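Oxidoreductase (Listeria innocua, PDB 3E18) binds NAD and is probably a dehydrogenase of the GFO/IDH/MocA family, although its substrate is unknown. Local coordinates at residues Trp163-Lys167 / Gly205-Asp209; Arg152-Gly158 / Glu227-Phe233. All blocks are in the same frame, centred on the assembly; numbering follows the deposited sequence.

Contact 1 of 2, residues Trp163-Lys167 / Gly205-Asp209; sequences WRHLK and GDEVD. With NAD (nicotinamide-adenine-dinucleotide), chain E.
Lys167 and Val208 bring the two backbones together, their CA atoms 6.0 Å apart, where the end of the short 3-10 segment 163-165 and the residues after it run against the loop 205-209. The one strong direct bond joins main chain to side chain. The amide of Lys167 gives its N-H to OE2 of Glu207 over 3.0 Å, nearly straight at 167°, reaching the anti side of the carboxylate from well out of its plane. CG of Glu207, between its own N and carbonyl carbon (chi1 61°), is set against the carbonyl O of His165, and the chain extended beyond it carries the carboxylate to the Lys167 amide. The Lys167 chain slides past Val208 in the opposite direction and bends at its end, where NZ makes a weak bond to the carbonyl O of Glu207. Beside these links Val208 packs against the backbone of 164-167: Val208 CG1 lies 3.6 Å from Leu166 C, while CG2 rests on the carbonyl oxygens of Arg164 and His165. Farther along, ND1 of His165 is weakly bonded to OD1 of Asp206 at 3.4 Å, the imidazole and carboxylate planes being 79° apart. A water ties this corner together, donating to His165 O and Asp206 OD1 and accepting from Glu207 N. Trp163 turns the edge of its indole to the diphosphate of NAD, NE1 lying 2.9 Å from O2A and also bonded to the bridging O3. Arg164 lays its guanidinium over CZ2 of that indole and sends NH2 to O1N at 2.7 Å. The chemistry divides by direction: indole and guanidinium grip the diphosphate, the latter probably offsetting part of its charge, while carboxylates, a water and one valine tie the same segment to the neighbouring loop.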
loop_
_atom_site.group_PDB
_atom_site.type_symbol
_atom_site.label_atom_id
_atom_site.label_comp_id
_atom_site.label_asym_id
_atom_site.label_seq_id
_atom_site.Cartn_x
_atom_site.Cartn_y
_atom_site.Cartn_z
ATOM N N TRP A 163 4.606 8.142 28.700
ATOM C CA TRP A 163 3.138 8.184 28.651
ATOM C C TRP A 163 2.517 7.812 27.297
ATOM O O TRP A 163 1.335 7.471 27.219
ATOM C CB TRP A 163 2.648 9.566 29.094
ATOM C CG TRP A 163 3.136 10.703 28.223
ATOM C CD1 TRP A 163 4.250 11.479 28.420
ATOM C CD2 TRP A 163 2.520 11.185 27.018
ATOM N NE1 TRP A 163 4.362 12.410 27.414
ATOM C CE2 TRP A 163 3.310 12.255 26.544
ATOM C CE3 TRP A 163 1.371 10.819 26.300
ATOM C CZ2 TRP A 163 2.988 12.965 25.386
ATOM C CZ3 TRP A 163 1.055 11.519 25.144
ATOM C CH2 TRP A 163 1.859 12.580 24.697
ATOM N N ARG A 164 3.315 7.911 26.236
ATOM C CA ARG A 164 2.917 7.496 24.889
ATOM C C ARG A 164 2.682 5.990 24.716
ATOM O O ARG A 164 2.126 5.567 23.700
ATOM C CB ARG A 164 3.952 7.964 23.870
ATOM C CG ARG A 164 3.756 9.393 23.400
ATOM C CD ARG A 164 4.807 9.746 22.359
ATOM N NE ARG A 164 4.889 11.181 22.099
ATOM C CZ ARG A 164 5.600 12.037 22.834
ATOM N NH1 ARG A 164 6.287 11.622 23.892
ATOM N NH2 ARG A 164 5.613 13.319 22.514
ATOM N N HIS A 165 3.110 5.186 25.692
ATOM C CA HIS A 165 2.837 3.742 25.679
ATOM C C HIS A 165 1.453 3.378 26.215
ATOM O O HIS A 165 1.057 2.208 26.152
ATOM C CB HIS A 165 3.887 2.979 26.497
ATOM C CG HIS A 165 5.252 2.972 25.885
ATOM N ND1 HIS A 165 5.805 1.851 25.302
ATOM C CD2 HIS A 165 6.182 3.949 25.775
ATOM C CE1 HIS A 165 7.016 2.137 24.857
ATOM N NE2 HIS A 165 7.268 3.405 25.131
ATOM N N LEU A 166 0.723 4.364 26.747
ATOM C CA LEU A 166 -0.492 4.096 27.521
ATOM C C LEU A 166 -1.743 4.673 26.886
ATOM O O LEU A 166 -1.740 5.826 26.441
ATOM C CB LEU A 166 -0.334 4.642 28.942
ATOM C CG LEU A 166 0.803 3.987 29.736
ATOM C CD1 LEU A 166 1.258 4.863 30.885
ATOM C CD2 LEU A 166 0.381 2.604 30.221
ATOM N N LYS A 167 -2.813 3.877 26.862
ATOM C CA LYS A 167 -4.113 4.310 26.319
ATOM C C LYS A 167 -4.713 5.491 27.075
ATOM O O LYS A 167 -5.411 6.330 26.482
ATOM C CB LYS A 167 -5.131 3.165 26.351
ATOM C CG LYS A 167 -5.090 2.223 25.169
ATOM C CD LYS A 167 -6.456 1.557 24.958
ATOM C CE LYS A 167 -6.411 0.483 23.864
ATOM N NZ LYS A 167 -5.892 0.979 22.542
ATOM N N GLY A 205 3.883 -5.265 21.189
ATOM C CA GLY A 205 3.175 -5.866 22.318
ATOM C C GLY A 205 2.644 -4.889 23.352
ATOM O O GLY A 205 2.255 -5.302 24.444
ATOM N N ASP A 206 2.613 -3.602 23.005
ATOM C CA ASP A 206 2.064 -2.568 23.882
ATOM C C ASP A 206 0.550 -2.539 23.827
ATOM O O ASP A 206 -0.060 -3.143 22.937
ATOM C CB ASP A 206 2.619 -1.189 23.514
ATOM C CG ASP A 206 4.012 -0.965 24.045
ATOM O OD1 ASP A 206 4.221 -1.125 25.268
ATOM O OD2 ASP A 206 4.901 -0.623 23.239
ATOM N N GLU A 207 -0.063 -1.827 24.773
ATOM C CA GLU A 207 -1.527 -1.672 24.795
ATOM C C GLU A 207 -2.009 -0.664 23.749
ATOM O O GLU A 207 -3.201 -0.627 23.398
ATOM C CB GLU A 207 -2.025 -1.299 26.203
ATOM C CG GLU A 207 -1.467 0.017 26.749
ATOM C CD GLU A 207 -1.976 0.346 28.144
ATOM O OE1 GLU A 207 -1.511 -0.298 29.117
ATOM O OE2 GLU A 207 -2.823 1.258 28.267
ATOM N N VAL A 208 -1.072 0.136 23.245
ATOM C CA VAL A 208 -1.323 1.075 22.144
ATOM C C VAL A 208 -0.601 0.642 20.865
ATOM O O VAL A 208 0.365 -0.120 20.911
ATOM C CB VAL A 208 -0.873 2.513 22.490
ATOM C CG1 VAL A 208 -1.646 3.039 23.695
ATOM C CG2 VAL A 208 0.641 2.581 22.744
ATOM N N ASP A 209 -1.090 1.147 19.735
ATOM C CA ASP A 209 -0.534 0.842 18.417
ATOM C C ASP A 209 0.874 1.400 18.227
ATOM O O ASP A 209 1.159 2.530 18.625
ATOM C CB ASP A 209 -1.461 1.382 17.329
ATOM C CG ASP A 209 -1.547 2.905 17.326
ATOM O OD1 ASP A 209 -2.272 3.478 18.169
ATOM O OD2 ASP A 209 -0.895 3.530 16.466
HETATM P PA NAD E . 6.758 15.214 27.869
HETATM O O1A NAD E . 8.165 15.308 27.419
HETATM O O2A NAD E . 6.462 14.020 28.680
HETATM O O5B NAD E . 6.345 16.550 28.659
HETATM C C5B NAD E . 5.053 16.792 29.168
HETATM C C4B NAD E . 5.209 17.720 30.368
HETATM O O4B NAD E . 3.946 18.121 30.866
HETATM C C3B NAD E . 5.940 17.020 31.511
HETATM O O3B NAD E . 7.028 17.817 31.915
HETATM C C2B NAD E . 4.898 16.924 32.606
HETATM O O2B NAD E . 5.452 17.029 33.898
HETATM C C1B NAD E . 3.972 18.081 32.277
HETATM N N9A NAD E . 2.606 17.906 32.795
HETATM C C8A NAD E . 1.882 16.742 32.885
HETATM N N7A NAD E . 0.666 17.031 33.406
HETATM C C5A NAD E . 0.613 18.361 33.653
HETATM C C6A NAD E . -0.376 19.178 34.189
HETATM N N6A NAD E . -1.595 18.681 34.394
HETATM N N1A NAD E . -0.136 20.537 34.327
HETATM C C2A NAD E . 1.074 21.081 33.944
HETATM N N3A NAD E . 2.051 20.263 33.416
HETATM C C4A NAD E . 1.826 18.926 33.275
HETATM O O3 NAD E . 5.790 15.242 26.569
HETATM P PN NAD E . 6.168 15.892 25.163
HETATM O O1N NAD E . 6.826 14.873 24.303
HETATM O O2N NAD E . 6.785 17.225 25.349
HETATM O O5D NAD E . 4.684 16.109 24.512
HETATM C C5D NAD E . 3.699 16.929 25.103
HETATM C C4D NAD E . 2.631 17.299 24.049
HETATM O O4D NAD E . 3.260 17.807 22.886
HETATM C C3D NAD E . 1.810 16.110 23.584
HETATM O O3D NAD E . 0.491 16.542 23.283
HETATM C C2D NAD E . 2.459 15.671 22.288
HETATM O O2D NAD E . 1.496 15.113 21.423
HETATM C C1D NAD E . 2.983 16.994 21.747
HETATM N N1N NAD E . 4.157 16.902 20.839
HETATM C C2N NAD E . 4.025 17.479 19.607
HETATM C C3N NAD E . 5.057 17.463 18.675
HETATM C C7N NAD E . 4.927 18.309 17.446
HETATM O O7N NAD E . 5.855 18.148 16.407
HETATM N N7N NAD E . 3.946 19.212 17.353
HETATM C C4N NAD E . 6.279 16.869 19.020
HETATM C C5N NAD E . 6.422 16.293 20.285
HETATM C C6N NAD E . 5.355 16.324 21.191
HETATM O O HOH W 1 1.786 -0.818 26.946
#

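Contact 2 of 2, residues Arg152-Gly158 / Glu227-Phe233; sequences RVHGANG and EVGTTNF
OE2 of Glu227 is gripped from two directions. NE2 of His154 donates to it over 2.6 Å, the ring and carboxylate nearly coplanar and the anti lone pair in use, while NE of Arg152 adds a salt bridge whose hydrogen bond is weak. A water also lies between Arg152 NH1 and Glu227 OE1, and Arg152 has a second carboxylate partner in Glu150. The extended Glu227 chain, with CG anti to its N (chi1 -167°), rises from the sheet and leans across to the imidazole on the neighbouring strand. That ring lies between CB of Arg152 and the amide of Asn232, whose ND2 sits 3.3 Å above the plane of the imidazole, over the ring centre, and bonds to Tyr240 of the second subunit. Below, Val153 N meets Glu227 O at 3.0 Å and Gly229 N meets Val153 O at 2.9 Å. Beyond the strands, Asn232 N binds Gly155 O at 2.8 Å, Gly158 N binds Thr230 O, and CB of Ala156 makes a CH-pi contact over the face of Phe233. This is a parallel strand pair, 146-154 beside 223-229, in the mixed sheet of the GFO/IDH/MocA C-terminal domain, its loop ends meeting the second subunit.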
loop_
_atom_site.group_PDB
_atom_site.type_symbol
_atom_site.label_atom_id
_atom_site.label_comp_id
_atom_site.label_asym_id
_atom_site.label_seq_id
_atom_site.Cartn_x
_atom_site.Cartn_y
_atom_site.Cartn_z
ATOM N N ARG A 152 4.267 8.228 4.181
ATOM C CA ARG A 152 4.754 7.198 5.091
ATOM C C ARG A 152 5.825 7.761 6.003
ATOM O O ARG A 152 6.729 8.431 5.549
ATOM C CB ARG A 152 5.397 6.028 4.312
ATOM C CG ARG A 152 4.437 5.142 3.521
ATOM C CD ARG A 152 5.191 4.024 2.784
ATOM N NE ARG A 152 4.273 3.111 2.080
ATOM C CZ ARG A 152 3.861 3.253 0.821
ATOM N NH1 ARG A 152 3.024 2.368 0.290
ATOM N NH2 ARG A 152 4.262 4.281 0.088
ATOM N N VAL A 153 5.718 7.487 7.292
ATOM C CA VAL A 153 6.836 7.745 8.194
ATOM C C VAL A 153 7.260 6.422 8.807
ATOM O O VAL A 153 6.553 5.856 9.640
ATOM C CB VAL A 153 6.490 8.813 9.276
ATOM C CG1 VAL A 153 7.655 8.977 10.250
ATOM C CG2 VAL A 153 6.172 10.159 8.621
ATOM N N HIS A 154 8.427 5.936 8.402
ATOM C CA HIS A 154 8.937 4.649 8.848
ATOM C C HIS A 154 10.201 4.849 9.670
ATOM O O HIS A 154 10.977 5.768 9.416
ATOM C CB HIS A 154 9.300 3.785 7.636
ATOM C CG HIS A 154 8.124 3.152 6.949
ATOM N ND1 HIS A 154 8.270 2.321 5.860
ATOM C CD2 HIS A 154 6.795 3.199 7.210
ATOM C CE1 HIS A 154 7.082 1.903 5.462
ATOM N NE2 HIS A 154 6.169 2.416 6.266
ATOM N N GLY A 155 10.422 3.963 10.626
ATOM C CA GLY A 155 11.662 3.984 11.412
ATOM C C GLY A 155 11.741 2.722 12.226
ATOM O O GLY A 155 10.818 1.925 12.196
ATOM N N ALA A 156 12.845 2.508 12.939
ATOM C CA ALA A 156 12.923 1.352 13.815
ATOM C C ALA A 156 13.399 1.739 15.214
ATOM O O ALA A 156 14.364 1.184 15.730
ATOM C CB ALA A 156 13.805 0.270 13.209
ATOM N N ASN A 157 12.706 2.697 15.819
ATOM C CA ASN A 157 13.040 3.159 17.163
ATOM C C ASN A 157 11.948 2.878 18.201
ATOM O O ASN A 157 12.120 3.168 19.391
ATOM C CB ASN A 157 13.421 4.646 17.138
ATOM C CG ASN A 157 14.799 4.884 16.537
ATOM O OD1 ASN A 157 15.716 4.088 16.729
ATOM N ND2 ASN A 157 14.950 5.986 15.803
ATOM N N GLY A 158 10.838 2.285 17.757
ATOM C CA GLY A 158 9.748 1.950 18.667
ATOM C C GLY A 158 8.950 3.171 19.089
ATOM O O GLY A 158 8.963 4.192 18.399
ATOM N N GLU A 227 0.714 5.889 6.407
ATOM C CA GLU A 227 1.268 4.778 7.134
ATOM C C GLU A 227 2.288 5.357 8.084
ATOM O O GLU A 227 2.947 6.335 7.751
ATOM C CB GLU A 227 1.939 3.896 6.092
ATOM C CG GLU A 227 2.356 2.534 6.474
ATOM C CD GLU A 227 2.795 1.776 5.241
ATOM O OE1 GLU A 227 1.931 1.358 4.432
ATOM O OE2 GLU A 227 4.015 1.627 5.068
ATOM N N VAL A 228 2.354 4.795 9.283
ATOM C CA VAL A 228 3.441 5.065 10.220
ATOM C C VAL A 228 3.908 3.712 10.660
ATOM O O VAL A 228 3.096 2.820 10.897
ATOM C CB VAL A 228 2.984 5.892 11.454
ATOM C CG1 VAL A 228 4.122 6.024 12.503
ATOM C CG2 VAL A 228 2.546 7.285 11.045
ATOM N N GLY A 229 5.218 3.541 10.784
ATOM C CA GLY A 229 5.726 2.305 11.321
ATOM C C GLY A 229 6.931 2.637 12.176
ATOM O O GLY A 229 7.686 3.556 11.850
ATOM N N THR A 230 7.088 1.900 13.271
ATOM C CA THR A 230 8.212 2.089 14.200
ATOM C C THR A 230 9.021 0.810 14.343
ATOM O O THR A 230 9.865 0.686 15.240
ATOM C CB THR A 230 7.746 2.598 15.603
ATOM O OG1 THR A 230 6.749 1.721 16.163
ATOM C CG2 THR A 230 7.190 4.004 15.514
ATOM N N THR A 231 8.785 -0.132 13.429
ATOM C CA THR A 231 9.436 -1.454 13.455
ATOM C C THR A 231 10.037 -1.780 12.081
ATOM O O THR A 231 10.158 -2.947 11.694
ATOM C CB THR A 231 8.416 -2.558 13.825
ATOM O OG1 THR A 231 7.237 -2.415 13.009
ATOM C CG2 THR A 231 8.004 -2.434 15.277
ATOM N N ASN A 232 10.383 -0.731 11.337
ATOM C CA ASN A 232 10.816 -0.861 9.958
ATOM C C ASN A 232 12.299 -0.569 9.851
ATOM O O ASN A 232 12.708 0.591 9.830
ATOM C CB ASN A 232 10.058 0.123 9.086
ATOM C CG ASN A 232 8.569 -0.032 9.209
ATOM O OD1 ASN A 232 8.015 0.006 10.309
ATOM N ND2 ASN A 232 7.904 -0.203 8.077
ATOM N N PHE A 233 13.092 -1.630 9.756
ATOM C CA PHE A 233 14.550 -1.517 9.689
ATOM C C PHE A 233 15.011 -1.047 8.312
ATOM O O PHE A 233 16.159 -0.644 8.124
ATOM C CB PHE A 233 15.197 -2.843 10.092
ATOM C CG PHE A 233 14.956 -3.214 11.529
ATOM C CD1 PHE A 233 15.794 -2.722 12.537
ATOM C CD2 PHE A 233 13.911 -4.063 11.879
ATOM C CE1 PHE A 233 15.578 -3.053 13.864
ATOM C CE2 PHE A 233 13.685 -4.404 13.203
ATOM C CZ PHE A 233 14.524 -3.893 14.205
HETATM O O HOH W 2 2.877 0.334 2.261
#

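Both contacts belong to the C-terminal domain and illustrate how chemistry follows place. Contact 2 is buried, built on two strands of the large sheet, and relies on regular backbone bonding with an ion-paired cluster beside it. Contact 1 is partly buried, joins two loops, and depends on one sound bond from a main-chain amide to a carboxylate, with a water and weaker bonds around it. Along the chain, strand 146-154 leads through the loop of contact 2 into 163-167, and 205-209 precedes strand 211-218, which pairs with 223-229. The nearest atoms of the two are about 6 Å apart. Segment 163-167 also binds the cofactor, whereas the loop ends of contact 2 meet the second subunit.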